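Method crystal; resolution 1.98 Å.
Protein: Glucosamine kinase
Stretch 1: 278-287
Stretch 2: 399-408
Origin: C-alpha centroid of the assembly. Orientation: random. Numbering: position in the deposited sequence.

Stretch 1 278-287: RIADVYAELD
Stretch 2 399-408: TPLRYAQEVR

Two helical segments of one glucosamine kinase chain pack through apolar side chains, with no hydrogen bond or salt bridge between them. The first stretch is helical from 278, with phi/psi near -60/-40, and 285-287 form a 3-10 segment; residues 399-408 form a continuous helix. The axes approach to 9.1 Å, and their N-to-C directions differ by 136° (signed crossing angle -136°), so the helices run roughly antiparallel but distinctly splayed. Two CA pairs set the register: Ile279 CA to Tyr403 CA at 6.9 Å and Tyr283 CA to Pro400 CA at 5.6 Å. Together the stretches bury 401 Å².

Arg278, modelled only to CB, makes no contact, but its O accepts the backbone hydrogen bond from Val282 N (3.1 Å). Ile279, one helical turn before Tyr283, points sideways in the m,t rotamer; its CG2 lies 4.2 Å from Tyr403 CB, a branched aliphatic side chain suited to this buried place. Ala280 points away, and Asp281 is exposed and out of reach, where its carboxylate need not be buried.

Val282 points toward the other helix. With chi1 t, Val282 CG1 is 3.7 Å from Pro400 CA and 4.0 Å from Thr399 CG2, while Val282 CG2 lies 3.7 Å from Tyr403 CE2. Its compact, forked side chain thus reaches both Pro400 and Tyr403, whose ring (chi1 -74°, m; chi2 -4°) it meets obliquely.

Tyr283 is the knob of the interface. Its CA-to-CB bond points sideways, but chi1 m (-67°) and chi2 -17° carry the long ring among Pro400, Tyr403, Ala404 and Val407. Tyr283 CE1 lies 3.4 Å from Pro400 O, at the ring edge, and 4.0 Å from Tyr403 CB. Tyr283 OH comes 3.3 Å from Ala404 CA and 3.8 Å from Val407 CG2 (chi1 t); Ala404 CB, a single methyl, lies 3.7 Å from Tyr283 OH. Tyr283 OH is also 3.3 Å from Ala404 N, but the angle is poor for a hydrogen bond, and Ala404 N already donates to Pro400 O (3.1 Å) within its helix.

Beyond the exposed Ala284, Glu285, poorly ordered, has its CA-to-CB bond toward the partner, but the end of the side chain leads away. Leu286, in the m,t rotamer, starts sideways and brings CD2 to 3.9 Å from Pro400 CG, placing a buried aliphatic tip against the C-gamma endo proline ring. Asp287 is exposed and out of reach.

Away from this contact, Arg402 NE and Glu406 OE2 form a salt bridge at 2.8 Å, pairing their charges one turn apart on the second helix.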

# COMPACT_ATOMS: atom_id res chain seq x y z
N ARG A 278 -15.94 24.43 -10.75
CA ARG A 278 -14.89 24.92 -9.86
C ARG A 278 -13.78 23.89 -9.67
O ARG A 278 -12.60 24.23 -9.62
CB ARG A 278 -15.48 25.30 -8.50
N ILE A 279 -14.14 22.60 -9.56
CA ILE A 279 -13.12 21.57 -9.44
C ILE A 279 -12.24 21.57 -10.69
O ILE A 279 -11.01 21.57 -10.61
CB ILE A 279 -13.76 20.19 -9.20
CG1 ILE A 279 -14.51 20.19 -7.87
CG2 ILE A 279 -12.70 19.12 -9.23
CD1 ILE A 279 -15.38 18.97 -7.65
N ALA A 280 -12.87 21.57 -11.86
CA ALA A 280 -12.13 21.62 -13.11
C ALA A 280 -11.25 22.87 -13.19
O ALA A 280 -10.12 22.82 -13.68
CB ALA A 280 -13.10 21.59 -14.30
N ASP A 281 -11.76 24.01 -12.70
CA ASP A 281 -10.94 25.22 -12.67
C ASP A 281 -9.65 24.98 -11.89
O ASP A 281 -8.57 25.41 -12.32
CB ASP A 281 -11.72 26.37 -12.04
CG ASP A 281 -12.61 27.10 -13.03
OD1 ASP A 281 -12.53 26.80 -14.25
OD2 ASP A 281 -13.38 27.97 -12.58
N VAL A 282 -9.74 24.28 -10.76
CA VAL A 282 -8.55 24.03 -9.95
C VAL A 282 -7.62 23.06 -10.66
O VAL A 282 -6.39 23.21 -10.61
CB VAL A 282 -8.95 23.51 -8.56
CG1 VAL A 282 -7.75 22.93 -7.86
CG2 VAL A 282 -9.55 24.64 -7.74
N TYR A 283 -8.17 22.03 -11.31
CA TYR A 283 -7.32 21.11 -12.05
C TYR A 283 -6.52 21.83 -13.13
O TYR A 283 -5.41 21.41 -13.47
CB TYR A 283 -8.15 19.98 -12.68
CG TYR A 283 -8.80 19.05 -11.70
CD1 TYR A 283 -8.39 18.99 -10.38
CD2 TYR A 283 -9.83 18.20 -12.10
CE1 TYR A 283 -8.98 18.12 -9.47
CE2 TYR A 283 -10.43 17.32 -11.21
CZ TYR A 283 -10.00 17.29 -9.89
OH TYR A 283 -10.59 16.41 -9.00
N ALA A 284 -7.07 22.93 -13.65
CA ALA A 284 -6.43 23.64 -14.76
C ALA A 284 -5.08 24.22 -14.35
O ALA A 284 -4.18 24.34 -15.19
CB ALA A 284 -7.35 24.74 -15.27
N GLU A 285 -4.91 24.58 -13.09
CA GLU A 285 -3.68 25.20 -12.64
C GLU A 285 -2.53 24.20 -12.50
O GLU A 285 -1.41 24.61 -12.20
CB GLU A 285 -3.91 25.92 -11.31
CG GLU A 285 -4.92 27.06 -11.41
CD GLU A 285 -4.48 28.15 -12.38
OE1 GLU A 285 -3.28 28.48 -12.41
OE2 GLU A 285 -5.34 28.67 -13.12
N LEU A 286 -2.79 22.91 -12.73
CA LEU A 286 -1.71 21.92 -12.69
C LEU A 286 -0.66 22.19 -13.75
O LEU A 286 0.50 21.81 -13.58
CB LEU A 286 -2.29 20.52 -12.87
CG LEU A 286 -3.09 20.00 -11.68
CD1 LEU A 286 -3.76 18.68 -12.04
CD2 LEU A 286 -2.19 19.83 -10.47
N ASP A 287 -1.03 22.84 -14.86
CA ASP A 287 -0.06 23.07 -15.93
C ASP A 287 1.11 23.92 -15.46
O ASP A 287 2.21 23.82 -16.00
CB ASP A 287 -0.75 23.71 -17.13
CG ASP A 287 -1.83 22.83 -17.73
OD1 ASP A 287 -1.70 21.58 -17.64
OD2 ASP A 287 -2.80 23.37 -18.30
N THR A 399 -4.68 21.45 -2.90
CA THR A 399 -6.09 21.55 -3.30
C THR A 399 -6.42 20.66 -4.49
O THR A 399 -7.37 19.88 -4.41
CB THR A 399 -6.45 23.00 -3.56
OG1 THR A 399 -6.16 23.77 -2.38
CG2 THR A 399 -7.95 23.14 -3.88
N PRO A 400 -5.71 20.73 -5.63
CA PRO A 400 -6.09 19.84 -6.74
C PRO A 400 -6.06 18.37 -6.39
O PRO A 400 -6.98 17.64 -6.79
CB PRO A 400 -5.08 20.21 -7.85
CG PRO A 400 -3.98 20.97 -7.18
CD PRO A 400 -4.62 21.65 -5.98
N LEU A 401 -5.03 17.89 -5.68
CA LEU A 401 -4.97 16.46 -5.36
C LEU A 401 -6.02 16.07 -4.33
O LEU A 401 -6.57 14.96 -4.38
CB LEU A 401 -3.58 16.09 -4.86
CG LEU A 401 -2.41 16.15 -5.84
CD1 LEU A 401 -1.16 15.53 -5.20
CD2 LEU A 401 -2.75 15.45 -7.15
N ARG A 402 -6.34 16.96 -3.39
CA ARG A 402 -7.39 16.64 -2.43
C ARG A 402 -8.74 16.51 -3.12
O ARG A 402 -9.48 15.55 -2.88
CB ARG A 402 -7.44 17.69 -1.32
CG ARG A 402 -8.58 17.50 -0.34
CD ARG A 402 -8.49 16.16 0.41
NE ARG A 402 -9.66 15.97 1.27
CZ ARG A 402 -9.77 16.48 2.50
NH1 ARG A 402 -10.88 16.29 3.19
NH2 ARG A 402 -8.77 17.16 3.04
N TYR A 403 -9.07 17.46 -4.00
CA TYR A 403 -10.31 17.36 -4.74
C TYR A 403 -10.38 16.02 -5.46
O TYR A 403 -11.42 15.35 -5.43
CB TYR A 403 -10.45 18.52 -5.73
CG TYR A 403 -10.77 19.88 -5.11
CD1 TYR A 403 -11.00 20.01 -3.75
CD2 TYR A 403 -10.85 21.02 -5.90
CE1 TYR A 403 -11.31 21.26 -3.19
CE2 TYR A 403 -11.16 22.25 -5.36
CZ TYR A 403 -11.38 22.36 -4.00
OH TYR A 403 -11.68 23.60 -3.45
N ALA A 404 -9.29 15.61 -6.11
CA ALA A 404 -9.28 14.35 -6.84
C ALA A 404 -9.50 13.16 -5.91
O ALA A 404 -10.11 12.16 -6.30
CB ALA A 404 -7.96 14.20 -7.59
N GLN A 405 -9.00 13.25 -4.68
CA GLN A 405 -9.24 12.19 -3.71
C GLN A 405 -10.72 12.05 -3.43
O GLN A 405 -11.27 10.94 -3.41
CB GLN A 405 -8.48 12.46 -2.41
CG GLN A 405 -6.98 12.31 -2.49
CD GLN A 405 -6.53 10.86 -2.45
OE1 GLN A 405 -7.33 9.94 -2.21
NE2 GLN A 405 -5.24 10.64 -2.69
N GLU A 406 -11.40 13.18 -3.21
CA GLU A 406 -12.84 13.14 -2.91
C GLU A 406 -13.63 12.60 -4.10
O GLU A 406 -14.59 11.84 -3.93
CB GLU A 406 -13.33 14.53 -2.51
CG GLU A 406 -12.59 15.14 -1.32
CD GLU A 406 -12.75 14.30 -0.04
OE1 GLU A 406 -13.68 13.49 0.03
OE2 GLU A 406 -11.94 14.46 0.90
N VAL A 407 -13.22 12.96 -5.33
CA VAL A 407 -13.88 12.43 -6.51
C VAL A 407 -13.72 10.91 -6.58
O VAL A 407 -14.64 10.20 -7.02
CB VAL A 407 -13.34 13.11 -7.78
CG1 VAL A 407 -13.91 12.46 -9.02
CG2 VAL A 407 -13.64 14.61 -7.74
N ARG A 408 -12.56 10.39 -6.18
CA ARG A 408 -12.38 8.94 -6.15
C ARG A 408 -13.38 8.27 -5.21
O ARG A 408 -13.76 7.12 -5.44
CB ARG A 408 -10.95 8.58 -5.71
CG ARG A 408 -9.86 8.88 -6.73
CD ARG A 408 -10.06 8.13 -8.04
NE ARG A 408 -10.37 6.71 -7.84
CZ ARG A 408 -10.53 5.84 -8.83
NH1 ARG A 408 -10.81 4.57 -8.55
NH2 ARG A 408 -10.40 6.22 -10.09